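Local coordinates for protein pyridine synthase TbtD (Thermobispora bispora, PDB 5WA4) that probably forms the central pyridine ring of the thiopeptide antibiotic thiomuracin by a formal [4+2] aza-cycloaddition, acting on a leader-bearing precursor peptide, at residues 15-25 and 82-91; 37-47 and 56-64. All coordinates share one frame; numbering follows the deposited sequence.

Interaction 1 of 2, residues 15-25 and 82-91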
loop_
_atom_site.group_PDB
_atom_site.type_symbol
_atom_site.label_atom_id
_atom_site.label_comp_id
_atom_site.label_asym_id
_atom_site.label_seq_id
_atom_site.Cartn_x
_atom_site.Cartn_y
_atom_site.Cartn_z
ATOM N N VAL E 15 -0.458 -9.451 43.449
ATOM C CA VAL E 15 -1.120 -10.613 44.048
ATOM C C VAL E 15 -1.362 -11.759 43.053
ATOM O O VAL E 15 -2.324 -11.705 42.288
ATOM C CB VAL E 15 -2.495 -10.227 44.627
ATOM C CG1 VAL E 15 -3.095 -11.390 45.408
ATOM C CG2 VAL E 15 -2.380 -8.974 45.471
ATOM N N ASP E 16 -0.526 -12.796 43.074
ATOM C CA ASP E 16 -0.706 -13.952 42.181
ATOM C C ASP E 16 -1.858 -14.878 42.600
ATOM O O ASP E 16 -1.975 -15.263 43.763
ATOM C CB ASP E 16 0.587 -14.771 42.096
ATOM C CG ASP E 16 1.722 -14.010 41.428
ATOM O OD1 ASP E 16 2.439 -13.255 42.126
ATOM O OD2 ASP E 16 1.908 -14.182 40.210
ATOM N N TYR E 17 -2.698 -15.248 41.643
ATOM C CA TYR E 17 -3.851 -16.082 41.941
ATOM C C TYR E 17 -4.300 -16.779 40.660
ATOM O O TYR E 17 -5.360 -16.492 40.115
ATOM C CB TYR E 17 -4.948 -15.217 42.531
ATOM C CG TYR E 17 -6.027 -15.917 43.315
ATOM C CD1 TYR E 17 -5.735 -16.664 44.453
ATOM C CD2 TYR E 17 -7.355 -15.781 42.939
ATOM C CE1 TYR E 17 -6.744 -17.274 45.172
ATOM C CE2 TYR E 17 -8.377 -16.385 43.646
ATOM C CZ TYR E 17 -8.078 -17.126 44.763
ATOM O OH TYR E 17 -9.131 -17.708 45.447
ATOM N N HIS E 18 -3.465 -17.701 40.194
ATOM C CA HIS E 18 -3.568 -18.265 38.851
ATOM C C HIS E 18 -4.908 -18.900 38.459
ATOM O O HIS E 18 -5.545 -18.471 37.494
ATOM C CB HIS E 18 -2.455 -19.295 38.668
ATOM C CG HIS E 18 -1.085 -18.726 38.874
ATOM N ND1 HIS E 18 0.019 -19.511 39.119
ATOM C CD2 HIS E 18 -0.649 -17.448 38.862
ATOM C CE1 HIS E 18 1.082 -18.737 39.253
ATOM N NE2 HIS E 18 0.709 -17.483 39.101
ATOM N N ALA E 19 -5.338 -19.933 39.173
ATOM C CA ALA E 19 -6.503 -20.680 38.723
ATOM C C ALA E 19 -7.643 -20.527 39.694
ATOM O O ALA E 19 -8.686 -21.168 39.556
ATOM C CB ALA E 19 -6.160 -22.152 38.535
ATOM N N GLY E 20 -7.438 -19.683 40.693
ATOM C CA GLY E 20 -8.487 -19.445 41.667
ATOM C C GLY E 20 -9.590 -18.559 41.119
ATOM O O GLY E 20 -9.432 -17.946 40.060
ATOM N N PRO E 21 -10.720 -18.491 41.834
ATOM C CA PRO E 21 -11.801 -17.561 41.471
ATOM C C PRO E 21 -11.396 -16.098 41.729
ATOM O O PRO E 21 -11.359 -15.653 42.882
ATOM C CB PRO E 21 -12.963 -17.993 42.375
ATOM C CG PRO E 21 -12.315 -18.696 43.527
ATOM C CD PRO E 21 -11.054 -19.327 43.000
ATOM N N MET E 22 -11.086 -15.371 40.655
ATOM C CA MET E 22 -10.617 -13.986 40.749
ATOM C C MET E 22 -11.690 -13.052 41.313
ATOM O O MET E 22 -11.384 -12.241 42.190
ATOM C CB MET E 22 -10.147 -13.498 39.377
ATOM C CG MET E 22 -9.436 -12.149 39.359
ATOM S SD MET E 22 -7.894 -12.086 40.297
ATOM C CE MET E 22 -6.780 -13.075 39.310
ATOM N N ASP E 23 -12.939 -13.171 40.841
ATOM C CA ASP E 23 -14.046 -12.330 41.363
ATOM C C ASP E 23 -14.163 -12.442 42.894
ATOM O O ASP E 23 -14.733 -11.564 43.545
ATOM C CB ASP E 23 -15.406 -12.697 40.719
ATOM C CG ASP E 23 -15.625 -12.048 39.338
ATOM O OD1 ASP E 23 -14.648 -11.607 38.707
ATOM O OD2 ASP E 23 -16.777 -12.007 38.847
ATOM N N ASP E 24 -13.627 -13.526 43.464
ATOM C CA ASP E 24 -13.743 -13.776 44.902
ATOM C C ASP E 24 -12.612 -13.119 45.658
ATOM O O ASP E 24 -12.823 -12.569 46.739
ATOM C CB ASP E 24 -13.766 -15.283 45.217
ATOM C CG ASP E 24 -15.169 -15.894 45.135
ATOM O OD1 ASP E 24 -16.167 -15.219 45.508
ATOM O OD2 ASP E 24 -15.252 -17.059 44.686
ATOM N N LEU E 25 -11.409 -13.196 45.096
ATOM C CA LEU E 25 -10.257 -12.518 45.677
ATOM C C LEU E 25 -10.520 -11.024 45.763
ATOM O O LEU E 25 -10.100 -10.360 46.712
ATOM C CB LEU E 25 -8.994 -12.787 44.857
ATOM C CG LEU E 25 -7.786 -11.861 45.057
ATOM C CD1 LEU E 25 -7.228 -11.916 46.464
ATOM C CD2 LEU E 25 -6.711 -12.226 44.071
ATOM N N TYR E 82 -6.974 -14.099 52.891
ATOM C CA TYR E 82 -7.755 -14.766 51.860
ATOM C C TYR E 82 -6.939 -15.891 51.247
ATOM O O TYR E 82 -7.447 -16.994 51.018
ATOM C CB TYR E 82 -8.196 -13.788 50.776
ATOM C CG TYR E 82 -8.949 -14.441 49.634
ATOM C CD1 TYR E 82 -8.273 -15.032 48.565
ATOM C CD2 TYR E 82 -10.336 -14.471 49.625
ATOM C CE1 TYR E 82 -8.961 -15.632 47.530
ATOM C CE2 TYR E 82 -11.034 -15.072 48.587
ATOM C CZ TYR E 82 -10.342 -15.651 47.547
ATOM O OH TYR E 82 -11.033 -16.243 46.519
ATOM N N LEU E 83 -5.668 -15.601 50.986
ATOM C CA LEU E 83 -4.780 -16.523 50.285
ATOM C C LEU E 83 -4.629 -17.848 51.012
ATOM O O LEU E 83 -4.546 -18.898 50.384
ATOM C CB LEU E 83 -3.417 -15.856 50.066
ATOM C CG LEU E 83 -3.243 -15.141 48.714
ATOM C CD1 LEU E 83 -4.430 -14.266 48.390
ATOM C CD2 LEU E 83 -2.006 -14.262 48.767
ATOM N N ARG E 84 -4.617 -17.796 52.337
ATOM C CA ARG E 84 -4.523 -19.003 53.145
ATOM C C ARG E 84 -5.862 -19.744 53.132
ATOM O O ARG E 84 -5.906 -20.970 53.037
ATOM C CB ARG E 84 -4.113 -18.652 54.574
ATOM C CG ARG E 84 -2.863 -19.378 55.068
ATOM C CD ARG E 84 -1.675 -18.412 55.207
ATOM N NE ARG E 84 -2.058 -17.202 55.935
ATOM C CZ ARG E 84 -1.314 -16.103 56.034
ATOM N NH1 ARG E 84 -0.103 -16.050 55.479
ATOM N NH2 ARG E 84 -1.776 -15.062 56.718
ATOM N N ALA E 85 -6.950 -18.980 53.201
ATOM C CA ALA E 85 -8.296 -19.527 53.334
ATOM C C ALA E 85 -8.866 -20.161 52.055
ATOM O O ALA E 85 -9.613 -21.128 52.136
ATOM C CB ALA E 85 -9.238 -18.435 53.830
ATOM N N ARG E 86 -8.548 -19.606 50.887
ATOM C CA ARG E 86 -9.056 -20.144 49.623
ATOM C C ARG E 86 -7.981 -20.183 48.529
ATOM O O ARG E 86 -8.181 -19.635 47.444
ATOM C CB ARG E 86 -10.256 -19.320 49.126
ATOM C CG ARG E 86 -11.431 -19.227 50.109
ATOM C CD ARG E 86 -12.690 -19.951 49.606
ATOM N NE ARG E 86 -13.604 -19.108 48.833
ATOM C CZ ARG E 86 -14.092 -19.434 47.637
ATOM N NH1 ARG E 86 -13.736 -20.574 47.067
ATOM N NH2 ARG E 86 -14.925 -18.617 47.003
ATOM N N PRO E 87 -6.848 -20.859 48.786
ATOM C CA PRO E 87 -5.714 -20.746 47.859
ATOM C C PRO E 87 -5.952 -21.354 46.482
ATOM O O PRO E 87 -6.600 -22.391 46.341
ATOM C CB PRO E 87 -4.591 -21.496 48.583
ATOM C CG PRO E 87 -5.287 -22.464 49.424
ATOM C CD PRO E 87 -6.578 -21.823 49.862
ATOM N N SER E 88 -5.399 -20.684 45.479
ATOM C CA SER E 88 -5.493 -21.101 44.093
ATOM C C SER E 88 -4.783 -22.420 43.899
ATOM O O SER E 88 -3.683 -22.598 44.421
ATOM C CB SER E 88 -4.887 -20.031 43.183
ATOM O OG SER E 88 -4.446 -20.575 41.949
ATOM N N PRO E 89 -5.401 -23.341 43.135
ATOM C CA PRO E 89 -4.864 -24.670 42.814
ATOM C C PRO E 89 -3.506 -24.581 42.161
ATOM O O PRO E 89 -2.521 -25.153 42.629
ATOM C CB PRO E 89 -5.861 -25.237 41.803
ATOM C CG PRO E 89 -7.056 -24.374 41.903
ATOM C CD PRO E 89 -6.596 -23.030 42.338
ATOM N N GLY E 90 -3.485 -23.839 41.059
ATOM C CA GLY E 90 -2.332 -23.759 40.195
ATOM C C GLY E 90 -2.775 -23.980 38.758
ATOM O O GLY E 90 -3.830 -24.569 38.488
ATOM N N MET E 91 -1.984 -23.467 37.828
ATOM C CA MET E 91 -2.205 -23.749 36.420
ATOM C C MET E 91 -1.493 -25.069 36.130
ATOM O O MET E 91 -0.589 -25.453 36.872
ATOM C CB MET E 91 -1.665 -22.616 35.548
ATOM C CG MET E 91 -2.603 -22.172 34.445
ATOM S SD MET E 91 -3.925 -21.123 35.060
ATOM C CE MET E 91 -5.041 -21.120 33.651
#

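Interaction 2 of 2, residues 37-47 and 56-64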
loop_
_atom_site.group_PDB
_atom_site.type_symbol
_atom_site.label_atom_id
_atom_site.label_comp_id
_atom_site.label_asym_id
_atom_site.label_seq_id
_atom_site.Cartn_x
_atom_site.Cartn_y
_atom_site.Cartn_z
ATOM N N PHE E 37 -8.048 0.719 55.327
ATOM C CA PHE E 37 -7.243 1.938 55.369
ATOM C C PHE E 37 -7.877 3.098 54.580
ATOM O O PHE E 37 -7.176 4.006 54.139
ATOM C CB PHE E 37 -5.824 1.661 54.857
ATOM C CG PHE E 37 -5.770 1.094 53.461
ATOM C CD1 PHE E 37 -6.046 1.895 52.347
ATOM C CD2 PHE E 37 -5.385 -0.218 53.249
ATOM C CE1 PHE E 37 -5.989 1.383 51.062
ATOM C CE2 PHE E 37 -5.317 -0.738 51.957
ATOM C CZ PHE E 37 -5.618 0.066 50.864
ATOM N N ALA E 38 -9.199 3.064 54.421
ATOM C CA ALA E 38 -9.917 4.023 53.566
ATOM C C ALA E 38 -10.131 5.425 54.167
ATOM O O ALA E 38 -10.580 6.330 53.473
ATOM C CB ALA E 38 -11.267 3.438 53.167
ATOM N N ALA E 39 -9.853 5.601 55.454
ATOM C CA ALA E 39 -9.829 6.941 56.029
ATOM C C ALA E 39 -8.488 7.595 55.699
ATOM O O ALA E 39 -8.404 8.809 55.484
ATOM C CB ALA E 39 -10.049 6.892 57.529
ATOM N N GLN E 40 -7.447 6.768 55.635
ATOM C CA GLN E 40 -6.076 7.238 55.499
ATOM C C GLN E 40 -5.630 7.306 54.032
ATOM O O GLN E 40 -4.890 8.221 53.632
ATOM C CB GLN E 40 -5.133 6.329 56.292
ATOM C CG GLN E 40 -5.460 6.202 57.784
ATOM C CD GLN E 40 -6.688 5.316 58.069
ATOM O OE1 GLN E 40 -6.938 4.327 57.369
ATOM N NE2 GLN E 40 -7.451 5.669 59.105
ATOM N N ALA E 41 -6.071 6.332 53.237
ATOM C CA ALA E 41 -5.718 6.271 51.821
ATOM C C ALA E 41 -6.927 5.952 50.959
ATOM O O ALA E 41 -7.074 4.827 50.487
ATOM C CB ALA E 41 -4.651 5.248 51.599
ATOM N N PRO E 42 -7.803 6.941 50.744
ATOM C CA PRO E 42 -9.029 6.727 49.954
ATOM C C PRO E 42 -8.748 6.456 48.479
ATOM O O PRO E 42 -9.648 6.065 47.721
ATOM C CB PRO E 42 -9.796 8.046 50.126
ATOM C CG PRO E 42 -8.713 9.076 50.423
ATOM C CD PRO E 42 -7.694 8.325 51.247
ATOM N N MET E 43 -7.497 6.655 48.087
ATOM C CA MET E 43 -7.124 6.629 46.690
ATOM C C MET E 43 -6.492 5.293 46.297
ATOM O O MET E 43 -5.265 5.113 46.342
ATOM C CB MET E 43 -6.172 7.781 46.394
ATOM C CG MET E 43 -6.197 8.248 44.952
ATOM S SD MET E 43 -7.755 9.020 44.521
ATOM C CE MET E 43 -7.478 9.332 42.779
ATOM N N ALA E 44 -7.335 4.354 45.901
ATOM C CA ALA E 44 -6.839 3.048 45.521
ATOM C C ALA E 44 -7.611 2.458 44.340
ATOM O O ALA E 44 -8.753 2.858 44.051
ATOM C CB ALA E 44 -6.893 2.118 46.707
ATOM N N TYR E 45 -6.962 1.522 43.650
ATOM C CA TYR E 45 -7.608 0.747 42.601
ATOM C C TYR E 45 -6.783 -0.490 42.270
ATOM O O TYR E 45 -5.600 -0.590 42.630
ATOM C CB TYR E 45 -7.855 1.605 41.342
ATOM C CG TYR E 45 -6.653 1.902 40.455
ATOM C CD1 TYR E 45 -5.805 2.974 40.725
ATOM C CD2 TYR E 45 -6.401 1.149 39.311
ATOM C CE1 TYR E 45 -4.716 3.270 39.890
ATOM C CE2 TYR E 45 -5.314 1.443 38.469
ATOM C CZ TYR E 45 -4.476 2.505 38.767
ATOM O OH TYR E 45 -3.406 2.802 37.942
ATOM N N PHE E 46 -7.426 -1.445 41.603
ATOM C CA PHE E 46 -6.762 -2.680 41.220
ATOM C C PHE E 46 -7.009 -2.950 39.745
ATOM O O PHE E 46 -7.994 -2.469 39.175
ATOM C CB PHE E 46 -7.236 -3.872 42.094
ATOM C CG PHE E 46 -8.738 -3.973 42.235
ATOM C CD1 PHE E 46 -9.476 -4.766 41.385
ATOM C CD2 PHE E 46 -9.409 -3.250 43.211
ATOM C CE1 PHE E 46 -10.849 -4.848 41.509
ATOM C CE2 PHE E 46 -10.792 -3.327 43.338
ATOM C CZ PHE E 46 -11.508 -4.124 42.486
ATOM N N LEU E 47 -6.099 -3.707 39.139
ATOM C CA LEU E 47 -6.267 -4.195 37.777
ATOM C C LEU E 47 -5.919 -5.692 37.635
ATOM O O LEU E 47 -5.038 -6.215 38.354
ATOM C CB LEU E 47 -5.386 -3.390 36.822
ATOM C CG LEU E 47 -5.600 -1.880 36.721
ATOM C CD1 LEU E 47 -4.418 -1.243 36.021
ATOM C CD2 LEU E 47 -6.907 -1.556 36.013
ATOM N N LEU E 56 -3.388 -9.919 40.078
ATOM C CA LEU E 56 -3.975 -8.624 40.342
ATOM C C LEU E 56 -2.871 -7.644 40.589
ATOM O O LEU E 56 -1.860 -7.981 41.206
ATOM C CB LEU E 56 -4.925 -8.651 41.542
ATOM C CG LEU E 56 -6.321 -9.189 41.254
ATOM C CD1 LEU E 56 -7.340 -8.712 42.296
ATOM C CD2 LEU E 56 -6.732 -8.789 39.835
ATOM N N ARG E 57 -3.068 -6.431 40.083
ATOM C CA ARG E 57 -2.152 -5.334 40.338
ATOM C C ARG E 57 -2.869 -4.362 41.245
ATOM O O ARG E 57 -3.929 -3.839 40.872
ATOM C CB ARG E 57 -1.707 -4.678 39.024
ATOM C CG ARG E 57 -0.284 -5.012 38.644
ATOM C CD ARG E 57 -0.168 -5.918 37.434
ATOM N NE ARG E 57 -0.081 -5.202 36.164
ATOM C CZ ARG E 57 0.888 -5.346 35.254
ATOM N NH1 ARG E 57 1.915 -6.163 35.454
ATOM N NH2 ARG E 57 0.843 -4.632 34.143
ATOM N N ILE E 58 -2.336 -4.151 42.451
ATOM C CA ILE E 58 -2.936 -3.162 43.356
ATOM C C ILE E 58 -2.147 -1.834 43.379
ATOM O O ILE E 58 -0.918 -1.807 43.551
ATOM C CB ILE E 58 -3.069 -3.703 44.802
ATOM C CG1 ILE E 58 -4.087 -4.847 44.851
ATOM C CG2 ILE E 58 -3.528 -2.597 45.755
ATOM C CD1 ILE E 58 -3.915 -5.738 46.032
ATOM N N TYR E 59 -2.872 -0.737 43.190
ATOM C CA TYR E 59 -2.272 0.586 43.256
ATOM C C TYR E 59 -2.881 1.365 44.409
ATOM O O TYR E 59 -4.094 1.509 44.473
ATOM C CB TYR E 59 -2.486 1.339 41.941
ATOM C CG TYR E 59 -1.940 0.626 40.718
ATOM C CD1 TYR E 59 -0.604 0.737 40.361
ATOM C CD2 TYR E 59 -2.766 -0.174 39.934
ATOM C CE1 TYR E 59 -0.110 0.081 39.243
ATOM C CE2 TYR E 59 -2.287 -0.831 38.822
ATOM C CZ TYR E 59 -0.962 -0.702 38.476
ATOM O OH TYR E 59 -0.491 -1.362 37.361
ATOM N N VAL E 60 -2.049 1.845 45.330
ATOM C CA VAL E 60 -2.518 2.775 46.363
ATOM C C VAL E 60 -1.617 4.016 46.427
ATOM O O VAL E 60 -0.392 3.920 46.288
ATOM C CB VAL E 60 -2.573 2.116 47.751
ATOM C CG1 VAL E 60 -3.372 2.985 48.715
ATOM C CG2 VAL E 60 -3.204 0.743 47.660
ATOM N N SER E 61 -2.208 5.193 46.610
ATOM C CA SER E 61 -1.371 6.394 46.655
ATOM C C SER E 61 -1.387 7.079 48.010
ATOM O O SER E 61 -2.371 7.717 48.393
ATOM C CB SER E 61 -1.777 7.395 45.565
ATOM O OG SER E 61 -3.120 7.790 45.687
ATOM N N THR E 62 -0.278 6.914 48.726
ATOM C CA THR E 62 0.022 7.655 49.947
ATOM C C THR E 62 1.527 7.816 50.076
ATOM O O THR E 62 2.262 7.556 49.131
ATOM C CB THR E 62 -0.528 6.961 51.221
ATOM O OG1 THR E 62 -0.559 5.542 51.020
ATOM C CG2 THR E 62 -1.912 7.486 51.593
ATOM N N THR E 63 1.972 8.245 51.252
ATOM C CA THR E 63 3.395 8.365 51.567
ATOM C C THR E 63 3.992 7.033 51.977
ATOM O O THR E 63 3.270 6.051 52.123
ATOM C CB THR E 63 3.626 9.346 52.705
ATOM O OG1 THR E 63 2.713 9.043 53.770
ATOM C CG2 THR E 63 3.392 10.769 52.219
ATOM N N ARG E 64 5.305 6.999 52.191
ATOM C CA ARG E 64 5.935 5.756 52.625
ATOM C C ARG E 64 5.580 5.519 54.093
ATOM O O ARG E 64 5.552 4.383 54.564
ATOM C CB ARG E 64 7.459 5.795 52.415
ATOM C CG ARG E 64 8.261 4.844 53.308
ATOM C CD ARG E 64 9.746 4.902 53.001
ATOM N NE ARG E 64 10.485 5.567 54.077
ATOM C CZ ARG E 64 11.806 5.749 54.096
ATOM N NH1 ARG E 64 12.564 5.325 53.089
ATOM N NH2 ARG E 64 12.371 6.366 55.127
#

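Interaction 1 of 2, residues 15-25 and 82-91
Tyr-17 and Tyr-82 both carry CG anti to the backbone N (chi1 -160° and 177°), which sends their rings at each other where the 17-21 loop meets the end of helix 64-85. The side chains cross at about a right angle and the hydroxyls hydrogen-bond, OH to OH at 2.6 Å. Tyr-17 OH also lies 2.9 Å from Arg-86 O, which sits at the edge of the Tyr-17 ring, near the ring plane. Leu-25 CA packs over one face of the Tyr-82 ring as a CH-pi contact, 3.9 Å from the centroid, while Arg-86 CB lies over the opposite face, so the ring is held between the two. From the helix end the chain of Arg-86 bends back, and its NH2 forms a salt bridge with Asp-24 OD2 at 2.8 Å, the two planar groups turned 61° apart; Asp-24 OD1 has a second partner in Arg-159. Further along, Ala-19 N donates to Ser-88 OG at 3.0 Å, and that hydroxyl is also bonded to Asp-120. Ala-19 CB rests on Pro-89 CD, 3.9 Å away. Inside, Leu-25 CD1 meets Leu-83 CD1. Here the turn from the first strand, 9-16, into the first helix, 22-35, meets the C-terminal exit of the second helix, 64-85, in a ferredoxin-like alpha-beta sandwich.

Interaction 2 of 2, residues 37-47 and 56-64
Antiparallel strand pairing joins these segments, which belong to the arms 44-49 and 55-62 of a beta hairpin at one side of the four-stranded sheet, with 44-49 outermost within the chain. Tyr-45 and Tyr-59 form a hydrogen-bonded pair, Tyr-45 N to Tyr-59 O at 3.0 Å and Tyr-59 N to Tyr-45 O at 2.8 Å. Leu-47 and Arg-57 repeat the pattern, and Ser-61 N reaches Met-43 O at 3.1 Å. At the non-hydrogen-bonded pairs Ala-44/Val-60 and Phe-46/Ile-58, CA-H...O contacts supplement the ladder, as from Phe-46 CA to Arg-57 O. The hairpin supplies the second and third strands of a ferredoxin-like fold, in the order 44-49, 55-62, 9-16, 123-128, so its inner arm is bonded along both edges. On one face Tyr-45 and Tyr-59 lie with planes 23° apart but slid so that the rings barely overlap. Tyr-45 has CG between its backbone N and carbonyl carbon (chi1 76°), which turns the ring across the neighbouring strand; Tyr-59 CD2 sits over its face, 3.4 Å from Tyr-45 CE2. Leu-47 CD1 approaches Tyr-59 CE2 at 3.5 Å, and helix 135-159 packs against this face through Tyr-144. The other face is aliphatic and aromatic: Val-60 CG1 meets Phe-37 CE1 and Ala-41 CB, each at 3.9 Å, and helices 22-35 and 64-85 back this layer. In the loop ahead of the hairpin, Ala-41 CB touches Thr-62 CG2.

Along the chain interaction 2 is nested inside the loop that interaction 1 closes, and the two centres lie about 21 Å apart. Both involve the same sheet: strands 9-16 and 55-62 are neighbours in it, so that Val-15 N reaches Leu-56 O at 3.0 Å, probably as a hydrogen bond, and Val-15 CG2 packs on Ile-58 CD1 at 3.6 Å. Helices 22-35 and 64-85, whose ends meet in interaction 1, also support the hairpin in interaction 2. The hairpin contact is buried and rests on regular backbone pairing with side-chain packing on both faces; that of 15-25 with 82-91 is partly buried and relies mainly on side chains: paired tyrosines, a serine hydroxyl, a salt bridge and some leucine packing.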